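Local structure of beta-fructofuranosidase (Arthrobacter, 3WPU) at residues A[67-78]-A[96-107]; A[142-151]-A[216-224]. The protein is a beta-fructofuranosidase of the levansucrase/invertase family, whose members are built round a five-bladed beta-propeller. All coordinates share one frame; numbering follows the deposited sequence. Where two conformers were deposited one is given.

Contact 1 (A[67-78]-A[96-107]); sequences MSNEQVWVWDTW and IFSLVADRNLGF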
loop_
_atom_site.group_PDB
_atom_site.type_symbol
_atom_site.label_atom_id
_atom_site.label_comp_id
_atom_site.label_asym_id
_atom_site.label_seq_id
_atom_site.Cartn_x
_atom_site.Cartn_y
_atom_site.Cartn_z
ATOM N N MET A 67 8.616 0.302 17.051
ATOM C CA MET A 67 9.743 0.606 16.198
ATOM C C MET A 67 10.374 1.984 16.428
ATOM O O MET A 67 11.533 2.206 16.060
ATOM C CB MET A 67 9.276 0.515 14.753
ATOM C CG MET A 67 8.309 1.638 14.325
ATOM S SD MET A 67 7.565 1.321 12.706
ATOM C CE MET A 67 8.884 1.595 11.527
ATOM N N SER A 68 9.603 2.907 17.010
ATOM C CA SER A 68 10.075 4.278 17.248
ATOM C C SER A 68 10.337 4.541 18.729
ATOM O O SER A 68 10.542 5.694 19.112
ATOM C CB SER A 68 9.092 5.315 16.683
ATOM O OG SER A 68 7.900 5.493 17.479
ATOM N N ASN A 69 10.351 3.488 19.540
ATOM C CA ASN A 69 10.442 3.641 21.000
ATOM C C ASN A 69 9.354 4.592 21.514
ATOM O O ASN A 69 9.570 5.386 22.445
ATOM C CB ASN A 69 11.834 4.157 21.382
ATOM C CG ASN A 69 12.929 3.136 21.155
ATOM O OD1 ASN A 69 12.689 1.933 21.059
ATOM N ND2 ASN A 69 14.163 3.618 21.106
ATOM N N GLU A 70 8.182 4.489 20.892
ATOM C CA GLU A 70 6.989 5.257 21.231
ATOM C C GLU A 70 7.188 6.781 21.087
ATOM O O GLU A 70 6.487 7.561 21.722
ATOM C CB GLU A 70 6.451 4.855 22.638
ATOM C CG GLU A 70 6.185 3.370 22.800
ATOM C CD GLU A 70 5.542 2.995 24.142
ATOM O OE1 GLU A 70 5.429 3.856 25.023
ATOM O OE2 GLU A 70 5.133 1.823 24.295
ATOM N N GLN A 71 8.099 7.209 20.216
ATOM C CA GLN A 71 8.263 8.639 19.938
ATOM C C GLN A 71 7.085 9.192 19.137
ATOM O O GLN A 71 6.667 10.326 19.358
ATOM C CB GLN A 71 9.541 8.928 19.144
ATOM C CG GLN A 71 10.855 8.730 19.866
ATOM C CD GLN A 71 11.997 8.882 18.887
ATOM O OE1 GLN A 71 12.354 10.002 18.519
ATOM N NE2 GLN A 71 12.521 7.753 18.394
ATOM N N VAL A 72 6.609 8.401 18.171
ATOM C CA VAL A 72 5.492 8.759 17.305
ATOM C C VAL A 72 4.556 7.555 17.098
ATOM O O VAL A 72 4.921 6.412 17.415
ATOM C CB VAL A 72 5.968 9.220 15.892
ATOM C CG1 VAL A 72 6.533 10.636 15.934
ATOM C CG2 VAL A 72 6.948 8.239 15.277
ATOM N N TRP A 73 3.355 7.826 16.586
ATOM C CA TRP A 73 2.496 6.784 16.031
ATOM C C TRP A 73 2.919 6.638 14.588
ATOM O O TRP A 73 3.099 7.634 13.916
ATOM C CB TRP A 73 1.025 7.165 16.035
ATOM C CG TRP A 73 0.355 7.373 17.378
ATOM C CD1 TRP A 73 -0.169 8.532 17.835
ATOM C CD2 TRP A 73 0.068 6.380 18.367
ATOM N NE1 TRP A 73 -0.754 8.332 19.087
ATOM C CE2 TRP A 73 -0.624 7.016 19.414
ATOM C CE3 TRP A 73 0.304 5.003 18.461
ATOM C CZ2 TRP A 73 -1.055 6.321 20.549
ATOM C CZ3 TRP A 73 -0.093 4.333 19.596
ATOM C CH2 TRP A 73 -0.783 4.985 20.610
ATOM N N VAL A 74 3.054 5.402 14.140
ATOM C CA VAL A 74 3.476 5.119 12.763
ATOM C C VAL A 74 2.417 4.269 12.107
ATOM O O VAL A 74 1.955 3.309 12.708
ATOM C CB VAL A 74 4.792 4.303 12.772
ATOM C CG1 VAL A 74 5.219 3.989 11.348
ATOM C CG2 VAL A 74 5.896 5.039 13.512
ATOM N N TRP A 75 2.074 4.535 10.841
ATOM C CA TRP A 75 1.208 3.592 10.125
ATOM C C TRP A 75 1.698 3.391 8.706
ATOM O O TRP A 75 2.803 2.824 8.556
ATOM C CB TRP A 75 -0.302 3.854 10.285
ATOM C CG TRP A 75 -0.968 5.187 9.820
ATOM C CD1 TRP A 75 -1.979 5.284 8.897
ATOM C CD2 TRP A 75 -0.751 6.538 10.295
ATOM N NE1 TRP A 75 -2.389 6.564 8.759
ATOM C CE2 TRP A 75 -1.651 7.368 9.590
ATOM C CE3 TRP A 75 0.102 7.127 11.252
ATOM C CZ2 TRP A 75 -1.706 8.748 9.781
ATOM C CZ3 TRP A 75 0.046 8.500 11.443
ATOM C CH2 TRP A 75 -0.861 9.299 10.721
ATOM N N ASP A 76 0.950 3.797 7.693
ATOM C CA ASP A 76 1.338 3.438 6.314
ATOM C C ASP A 76 2.820 3.738 6.063
ATOM O O ASP A 76 3.275 4.849 6.305
ATOM C CB ASP A 76 0.579 4.207 5.253
ATOM C CG ASP A 76 -0.921 4.147 5.384
ATOM O OD1 ASP A 76 -1.476 3.598 6.343
ATOM O OD2 ASP A 76 -1.554 4.710 4.480
ATOM N N THR A 77 3.547 2.744 5.561
ATOM C CA THR A 77 4.974 2.834 5.370
ATOM C C THR A 77 5.298 2.359 3.957
ATOM O O THR A 77 4.651 1.437 3.428
ATOM C CB THR A 77 5.700 2.019 6.434
ATOM O OG1 THR A 77 5.395 2.618 7.719
ATOM C CG2 THR A 77 7.190 1.963 6.197
ATOM N N TRP A 78 6.314 2.975 3.378
ATOM C CA TRP A 78 6.842 2.534 2.080
ATOM C C TRP A 78 8.359 2.621 1.965
ATOM O O TRP A 78 9.004 3.504 2.543
ATOM C CB TRP A 78 6.190 3.266 0.917
ATOM C CG TRP A 78 6.262 4.773 0.935
ATOM C CD1 TRP A 78 7.151 5.561 0.267
ATOM C CD2 TRP A 78 5.367 5.657 1.608
ATOM N NE1 TRP A 78 6.863 6.895 0.482
ATOM C CE2 TRP A 78 5.781 6.975 1.327
ATOM C CE3 TRP A 78 4.270 5.459 2.466
ATOM C CZ2 TRP A 78 5.122 8.098 1.856
ATOM C CZ3 TRP A 78 3.612 6.562 2.964
ATOM C CH2 TRP A 78 4.066 7.873 2.690
ATOM N N ILE A 96 13.152 4.115 4.859
ATOM C CA ILE A 96 11.700 4.013 4.659
ATOM C C ILE A 96 11.024 5.330 4.993
ATOM O O ILE A 96 11.557 6.154 5.768
ATOM C CB ILE A 96 11.074 2.874 5.465
ATOM C CG1 ILE A 96 11.298 3.109 6.959
ATOM C CG2 ILE A 96 11.618 1.531 4.973
ATOM C CD1 ILE A 96 10.626 2.099 7.875
ATOM N N PHE A 97 9.858 5.509 4.387
ATOM C CA PHE A 97 8.968 6.640 4.655
ATOM C C PHE A 97 7.722 6.127 5.318
ATOM O O PHE A 97 7.221 5.056 4.947
ATOM C CB PHE A 97 8.592 7.336 3.346
ATOM C CG PHE A 97 9.726 8.083 2.715
ATOM C CD1 PHE A 97 10.026 9.374 3.111
ATOM C CD2 PHE A 97 10.476 7.500 1.719
ATOM C CE1 PHE A 97 11.061 10.081 2.528
ATOM C CE2 PHE A 97 11.511 8.204 1.124
ATOM C CZ PHE A 97 11.803 9.486 1.527
ATOM N N SER A 98 7.220 6.875 6.305
ATOM C CA SER A 98 6.029 6.494 7.036
ATOM C C SER A 98 5.123 7.682 7.326
ATOM O O SER A 98 5.602 8.803 7.542
ATOM C CB SER A 98 6.384 5.903 8.404
ATOM O OG SER A 98 7.242 4.773 8.344
ATOM N N LEU A 99 3.811 7.424 7.394
ATOM C CA LEU A 99 2.886 8.373 7.983
ATOM C C LEU A 99 3.109 8.311 9.489
ATOM O O LEU A 99 3.157 7.217 10.060
ATOM C CB LEU A 99 1.421 8.032 7.675
ATOM C CG LEU A 99 1.032 8.039 6.194
ATOM C CD1 LEU A 99 -0.470 7.999 6.046
ATOM C CD2 LEU A 99 1.644 9.246 5.508
ATOM N N VAL A 100 3.336 9.472 10.077
ATOM C CA VAL A 100 3.541 9.571 11.533
ATOM C C VAL A 100 2.648 10.657 12.116
ATOM O O VAL A 100 2.276 11.614 11.439
ATOM C CB VAL A 100 5.029 9.816 11.893
ATOM C CG1 VAL A 100 5.931 8.689 11.366
ATOM C CG2 VAL A 100 5.531 11.154 11.384
ATOM N N ALA A 101 2.323 10.521 13.404
ATOM C CA ALA A 101 1.505 11.467 14.111
ATOM C C ALA A 101 2.083 11.525 15.511
ATOM O O ALA A 101 2.633 10.526 15.975
ATOM C CB ALA A 101 0.047 11.036 14.171
ATOM N N ASP A 102 1.969 12.687 16.141
ATOM C CA ASP A 102 2.511 12.847 17.484
ATOM C C ASP A 102 1.857 11.899 18.474
ATOM O O ASP A 102 0.640 11.693 18.447
ATOM C CB ASP A 102 2.402 14.284 17.932
ATOM C CG ASP A 102 3.233 15.216 17.065
ATOM O OD1 ASP A 102 2.673 16.220 16.566
ATOM O OD2 ASP A 102 4.428 14.903 16.876
ATOM N N ARG A 103 2.691 11.331 19.342
ATOM C CA ARG A 103 2.281 10.231 20.215
ATOM C C ARG A 103 1.265 10.690 21.254
ATOM O O ARG A 103 0.451 9.898 21.723
ATOM C CB ARG A 103 3.498 9.575 20.876
ATOM C CG ARG A 103 3.210 8.211 21.465
ATOM C CD ARG A 103 3.222 7.117 20.419
ATOM N NE ARG A 103 2.869 5.842 21.024
ATOM C CZ ARG A 103 3.194 4.638 20.541
ATOM N NH1 ARG A 103 3.909 4.490 19.413
ATOM N NH2 ARG A 103 2.810 3.559 21.195
ATOM N N ASN A 104 1.261 11.982 21.565
ATOM C CA ASN A 104 0.248 12.519 22.488
ATOM C C ASN A 104 -1.179 12.400 21.948
ATOM O O ASN A 104 -2.141 12.385 22.715
ATOM C CB ASN A 104 0.526 13.992 22.787
ATOM C CG ASN A 104 1.355 14.209 24.048
ATOM O OD1 ASN A 104 1.997 13.289 24.599
ATOM N ND2 ASN A 104 1.385 15.455 24.472
ATOM N N LEU A 105 -1.337 12.339 20.623
ATOM C CA LEU A 105 -2.669 12.228 20.037
ATOM C C LEU A 105 -3.319 10.872 20.326
ATOM O O LEU A 105 -2.632 9.855 20.447
ATOM C CB LEU A 105 -2.596 12.404 18.503
ATOM C CG LEU A 105 -2.082 13.761 18.059
ATOM C CD1 LEU A 105 -1.723 13.758 16.567
ATOM C CD2 LEU A 105 -3.062 14.864 18.353
ATOM N N GLY A 106 -4.646 10.862 20.451
ATOM C CA GLY A 106 -5.394 9.603 20.310
ATOM C C GLY A 106 -5.113 9.010 18.943
ATOM O O GLY A 106 -5.103 9.740 17.945
ATOM N N PHE A 107 -4.842 7.704 18.911
ATOM C CA PHE A 107 -4.468 7.032 17.661
ATOM C C PHE A 107 -5.513 7.244 16.580
ATOM O O PHE A 107 -5.170 7.381 15.412
ATOM C CB PHE A 107 -4.221 5.525 17.899
ATOM C CG PHE A 107 -3.577 4.818 16.746
ATOM C CD1 PHE A 107 -2.420 5.310 16.173
ATOM C CD2 PHE A 107 -4.115 3.625 16.256
ATOM C CE1 PHE A 107 -1.830 4.664 15.099
ATOM C CE2 PHE A 107 -3.526 2.967 15.205
ATOM C CZ PHE A 107 -2.378 3.478 14.620
#

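Contact 2 (A[142-151]-A[216-224]); sequences VFKEGVTGQI and LTGFNKVTD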
loop_
_atom_site.group_PDB
_atom_site.type_symbol
_atom_site.label_atom_id
_atom_site.label_comp_id
_atom_site.label_asym_id
_atom_site.label_seq_id
_atom_site.Cartn_x
_atom_site.Cartn_y
_atom_site.Cartn_z
ATOM N N VAL A 142 9.850 14.759 7.064
ATOM C CA VAL A 142 10.409 15.093 5.741
ATOM C C VAL A 142 10.301 16.585 5.426
ATOM O O VAL A 142 11.256 17.190 4.900
ATOM C CB VAL A 142 9.745 14.254 4.658
ATOM C CG1 VAL A 142 10.122 14.766 3.253
ATOM C CG2 VAL A 142 10.135 12.789 4.831
ATOM N N PHE A 143 9.138 17.155 5.711
ATOM C CA PHE A 143 8.803 18.512 5.279
ATOM C C PHE A 143 8.907 19.540 6.402
ATOM O O PHE A 143 8.390 19.343 7.504
ATOM C CB PHE A 143 7.406 18.543 4.689
ATOM C CG PHE A 143 7.280 17.796 3.398
ATOM C CD1 PHE A 143 7.851 18.285 2.244
ATOM C CD2 PHE A 143 6.596 16.573 3.344
ATOM C CE1 PHE A 143 7.702 17.600 1.058
ATOM C CE2 PHE A 143 6.456 15.887 2.166
ATOM C CZ PHE A 143 7.016 16.391 1.008
ATOM N N LYS A 144 9.526 20.672 6.101
ATOM C CA LYS A 144 9.467 21.817 7.012
ATOM C C LYS A 144 8.044 22.355 7.066
ATOM O O LYS A 144 7.283 22.243 6.106
ATOM C CB LYS A 144 10.433 22.919 6.574
ATOM C CG LYS A 144 11.896 22.514 6.641
ATOM C CD LYS A 144 12.785 23.574 6.001
ATOM C CE LYS A 144 14.242 23.142 6.003
ATOM N NZ LYS A 144 14.779 23.067 7.388
ATOM N N GLU A 145 7.668 22.909 8.210
ATOM C CA GLU A 145 6.332 23.490 8.380
ATOM C C GLU A 145 5.945 24.402 7.218
ATOM O O GLU A 145 6.741 25.232 6.783
ATOM C CB GLU A 145 6.272 24.303 9.676
ATOM C CG GLU A 145 4.858 24.652 10.118
ATOM C CD GLU A 145 4.279 23.609 11.047
ATOM O OE1 GLU A 145 4.325 23.831 12.283
ATOM O OE2 GLU A 145 3.799 22.561 10.551
ATOM N N GLY A 146 4.728 24.200 6.702
ATOM C CA GLY A 146 4.140 25.047 5.684
ATOM C C GLY A 146 4.461 24.654 4.267
ATOM O O GLY A 146 3.769 25.096 3.341
ATOM N N VAL A 147 5.486 23.821 4.063
ATOM C CA VAL A 147 5.934 23.514 2.712
ATOM C C VAL A 147 4.820 22.853 1.885
ATOM O O VAL A 147 4.594 23.212 0.734
ATOM C CB VAL A 147 7.200 22.627 2.704
ATOM C CG1 VAL A 147 7.496 22.066 1.324
ATOM C CG2 VAL A 147 8.407 23.434 3.197
ATOM N N THR A 148 4.129 21.878 2.464
ATOM C CA THR A 148 3.134 21.128 1.687
ATOM C C THR A 148 1.845 21.923 1.434
ATOM O O THR A 148 1.033 21.574 0.573
ATOM C CB THR A 148 2.846 19.751 2.285
ATOM O OG1 THR A 148 2.282 19.870 3.611
ATOM C CG2 THR A 148 4.122 18.931 2.324
ATOM N N GLY A 149 1.702 23.038 2.135
ATOM C CA GLY A 149 0.595 23.954 1.924
ATOM C C GLY A 149 0.694 24.732 0.630
ATOM O O GLY A 149 -0.277 25.313 0.204
ATOM N N GLN A 150 1.852 24.710 -0.020
ATOM C CA GLN A 150 2.090 25.599 -1.168
ATOM C C GLN A 150 1.142 25.482 -2.355
ATOM O O GLN A 150 0.922 26.467 -3.066
ATOM C CB GLN A 150 3.520 25.522 -1.647
ATOM C CG GLN A 150 4.062 24.195 -2.033
ATOM C CD GLN A 150 5.567 24.294 -2.248
ATOM O OE1 GLN A 150 6.027 24.274 -3.362
ATOM N NE2 GLN A 150 6.292 24.514 -1.196
ATOM N N ILE A 151 0.600 24.295 -2.592
ATOM C CA ILE A 151 -0.187 24.047 -3.813
ATOM C C ILE A 151 -1.641 24.493 -3.739
ATOM O O ILE A 151 -2.328 24.531 -4.769
ATOM C CB ILE A 151 -0.139 22.552 -4.229
ATOM C CG1 ILE A 151 -0.830 21.649 -3.197
ATOM C CG2 ILE A 151 1.304 22.133 -4.506
ATOM C CD1 ILE A 151 -0.883 20.185 -3.582
ATOM N N LEU A 216 17.865 13.825 5.138
ATOM C CA LEU A 216 17.252 14.121 3.857
ATOM C C LEU A 216 17.389 15.616 3.635
ATOM O O LEU A 216 17.235 16.401 4.560
ATOM C CB LEU A 216 15.796 13.653 3.805
ATOM C CG LEU A 216 15.594 12.139 3.931
ATOM C CD1 LEU A 216 14.121 11.800 3.737
ATOM C CD2 LEU A 216 16.422 11.321 2.958
ATOM N N THR A 217 17.772 15.993 2.423
ATOM C CA THR A 217 17.886 17.379 2.047
ATOM C C THR A 217 16.846 17.633 0.943
ATOM O O THR A 217 16.292 16.687 0.372
ATOM C CB THR A 217 19.319 17.730 1.561
ATOM O OG1 THR A 217 19.629 17.011 0.364
ATOM C CG2 THR A 217 20.354 17.404 2.633
ATOM N N GLY A 218 16.557 18.905 0.690
ATOM C CA GLY A 218 15.602 19.290 -0.332
ATOM C C GLY A 218 14.183 19.203 0.191
ATOM O O GLY A 218 13.924 19.598 1.315
ATOM N N PHE A 219 13.258 18.679 -0.613
ATOM C CA PHE A 219 11.837 18.638 -0.227
ATOM C C PHE A 219 11.319 20.037 0.122
ATOM O O PHE A 219 10.582 20.242 1.066
ATOM C CB PHE A 219 11.616 17.622 0.899
ATOM C CG PHE A 219 11.964 16.216 0.510
ATOM C CD1 PHE A 219 11.254 15.570 -0.502
ATOM C CD2 PHE A 219 13.014 15.540 1.125
ATOM C CE1 PHE A 219 11.567 14.270 -0.851
ATOM C CE2 PHE A 219 13.313 14.236 0.793
ATOM C CZ PHE A 219 12.619 13.612 -0.233
ATOM N N ASN A 220 11.738 20.994 -0.689
ATOM C CA ASN A 220 11.425 22.412 -0.507
ATOM C C ASN A 220 10.274 22.881 -1.388
ATOM O O ASN A 220 9.668 23.912 -1.129
ATOM C CB ASN A 220 12.671 23.299 -0.754
ATOM C CG ASN A 220 13.440 22.925 -2.011
ATOM O OD1 ASN A 220 13.208 23.463 -3.097
ATOM N ND2 ASN A 220 14.367 21.990 -1.871
ATOM N N LYS A 221 10.004 22.115 -2.448
ATOM C CA LYS A 221 9.056 22.462 -3.480
ATOM C C LYS A 221 8.108 21.283 -3.667
ATOM O O LYS A 221 8.569 20.156 -3.751
ATOM C CB LYS A 221 9.834 22.679 -4.787
ATOM C CG LYS A 221 8.987 22.982 -6.001
ATOM C CD LYS A 221 8.403 24.361 -5.889
ATOM C CE LYS A 221 7.754 24.815 -7.206
ATOM N NZ LYS A 221 6.954 26.045 -6.911
ATOM N N VAL A 222 6.814 21.558 -3.719
ATOM C CA VAL A 222 5.789 20.532 -3.986
ATOM C C VAL A 222 5.085 20.838 -5.307
ATOM O O VAL A 222 4.628 21.969 -5.517
ATOM C CB VAL A 222 4.774 20.448 -2.840
ATOM C CG1 VAL A 222 3.714 19.405 -3.150
ATOM C CG2 VAL A 222 5.492 20.145 -1.537
ATOM N N THR A 223 5.003 19.833 -6.181
ATOM C CA THR A 223 4.324 19.948 -7.458
ATOM C C THR A 223 2.980 19.240 -7.407
ATOM O O THR A 223 2.905 18.074 -7.023
ATOM C CB THR A 223 5.170 19.335 -8.569
ATOM O OG1 THR A 223 6.471 19.939 -8.573
ATOM C CG2 THR A 223 4.502 19.537 -9.938
ATOM N N ASP A 224 1.934 19.938 -7.821
ATOM C CA ASP A 224 0.566 19.417 -7.817
ATOM C C ASP A 224 0.396 18.595 -9.090
ATOM O O ASP A 224 0.526 19.137 -10.194
ATOM C CB ASP A 224 -0.384 20.625 -7.773
ATOM C CG ASP A 224 -1.843 20.260 -7.645
ATOM O OD1 ASP A 224 -2.204 19.066 -7.686
ATOM O OD2 ASP A 224 -2.634 21.222 -7.550
HETATM O O HOH W 1 13.839 16.623 4.883
HETATM O O HOH W 2 11.083 20.928 3.682
HETATM O O HOH W 3 -1.727 23.846 -7.353
#

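Contact 1 (A[67-78]-A[96-107])
Trp-73 is sandwiched between Arg-103 and Phe-107. On one face the guanidinium lies flat, its plane 11° from the ring and CZ of Arg-103 3.9 Å from the centroid of the Trp-73 six-membered ring, a geometry that is both stack and cation-pi. The opposite face receives CB of Phe-107, 4.2 Å from that same Trp-73 centroid, while the phenyl ring itself tilts obliquely. At the edge, NE1 of Trp-73 donates to Leu-105 O (2.8 Å). The far face of the guanidinium carries CB of Glu-70, and its NH1 reaches Val-72 O at 3.0 Å, within the guanidinium plane but above that of the carbonyl; the same NH1 also forms a salt bridge with Asp-66.

Trp-75, its CG turned between backbone N and carbonyl carbon (chi1 61°), brings its six-membered ring under CB of Leu-99, 3.6 Å from the centroid, with Ala-101 N at the ring edge. Phe-97 CB similarly sits over the five-membered ring of Trp-78, whose buried NE1 has no partner in the model.

The two strands are antiparallel, with a beta bulge: Trp-75 N donates to Leu-99 O, and Leu-99 N to Asp-76 O (2.8 Å). Beyond it, Ser-98 OG donates to Thr-77 OG1 at 2.9 Å, and that hydroxyl donates on to Trp-75 O. OD1 of Asp-76 is hydrogen-bonded to Ser-422. Strand 115-122 pairs with the other edge of 93-102, and strand 159-169 runs parallel beside 72-81, placing both strands inside their sheet.

Contact 2 (A[142-151]-A[216-224])
Val-142, Phe-143 and Phe-219 form the tight end of this contact. CG1 of Val-142 stands over the Phe-219 ring, 3.8 Å from its centroid and 20° off the normal, a CH-pi contact. It is the branch anti to the backbone N (chi1 169°), and it also lies over one face of Phe-143, whose opposite face is filled by CG2 of Thr-148. Phe-219 turns its edge toward the face of Phe-143 in an offset edge-to-face pair, planes at 76°. Val-222 continues the apolar seam: its CG2 lies 4.0 Å from Val-147 CG1, and its CG1 lies 3.9 Å from Ile-151 CG2.

The outer side is polar and looser. Val-222 N donates to Gln-150 OE1 at 2.9 Å; the bond is straight at the hydrogen, yet the donor stands well above the amide plane. NE2 of the same amide bonds Val-147 O and, weakly, Asn-220 O (3.4 Å), so the side chain bridges loop and strand from both ends of its amide. One water bridges the backbones, donating to Phe-219 O and accepting from Lys-144 N, and another donates to Ile-151 O and to Asp-224 OD2, 2.8 Å from the latter, a carboxylate already paired with Arg-199.

Strand 213-226 follows 159-169, 174-184 and 197-210 in antiparallel succession, consistent with the outermost strand of a four-stranded propeller blade, here covered by the loop leading into that blade's first strand.

In the fold
Contacts 1 and 2 lie in series along the chain, centres about 19 Å apart. Both reach one large, curled mixed sheet, contact 1 through two of its strands and contact 2 through strand 213-226, with 142-151 a loop packed on it. Phe-97 joins them directly: its CE1 is 3.7 Å from Val-142 CG2 and also 3.7 Å from Leu-216 CD1, so a residue of strand 93-102 packs against both segments of contact 2. Contact 1 is buried, contact 2 partly so; their centres lie about 16 and 22 Å from the chain centre. A bound glycerol, probably from the crystallisation liquor, belongs to the contact 1 side, hydrogen-bonded by Asp-76 OD2 and Trp-75 NE1; it may mark a pocket there.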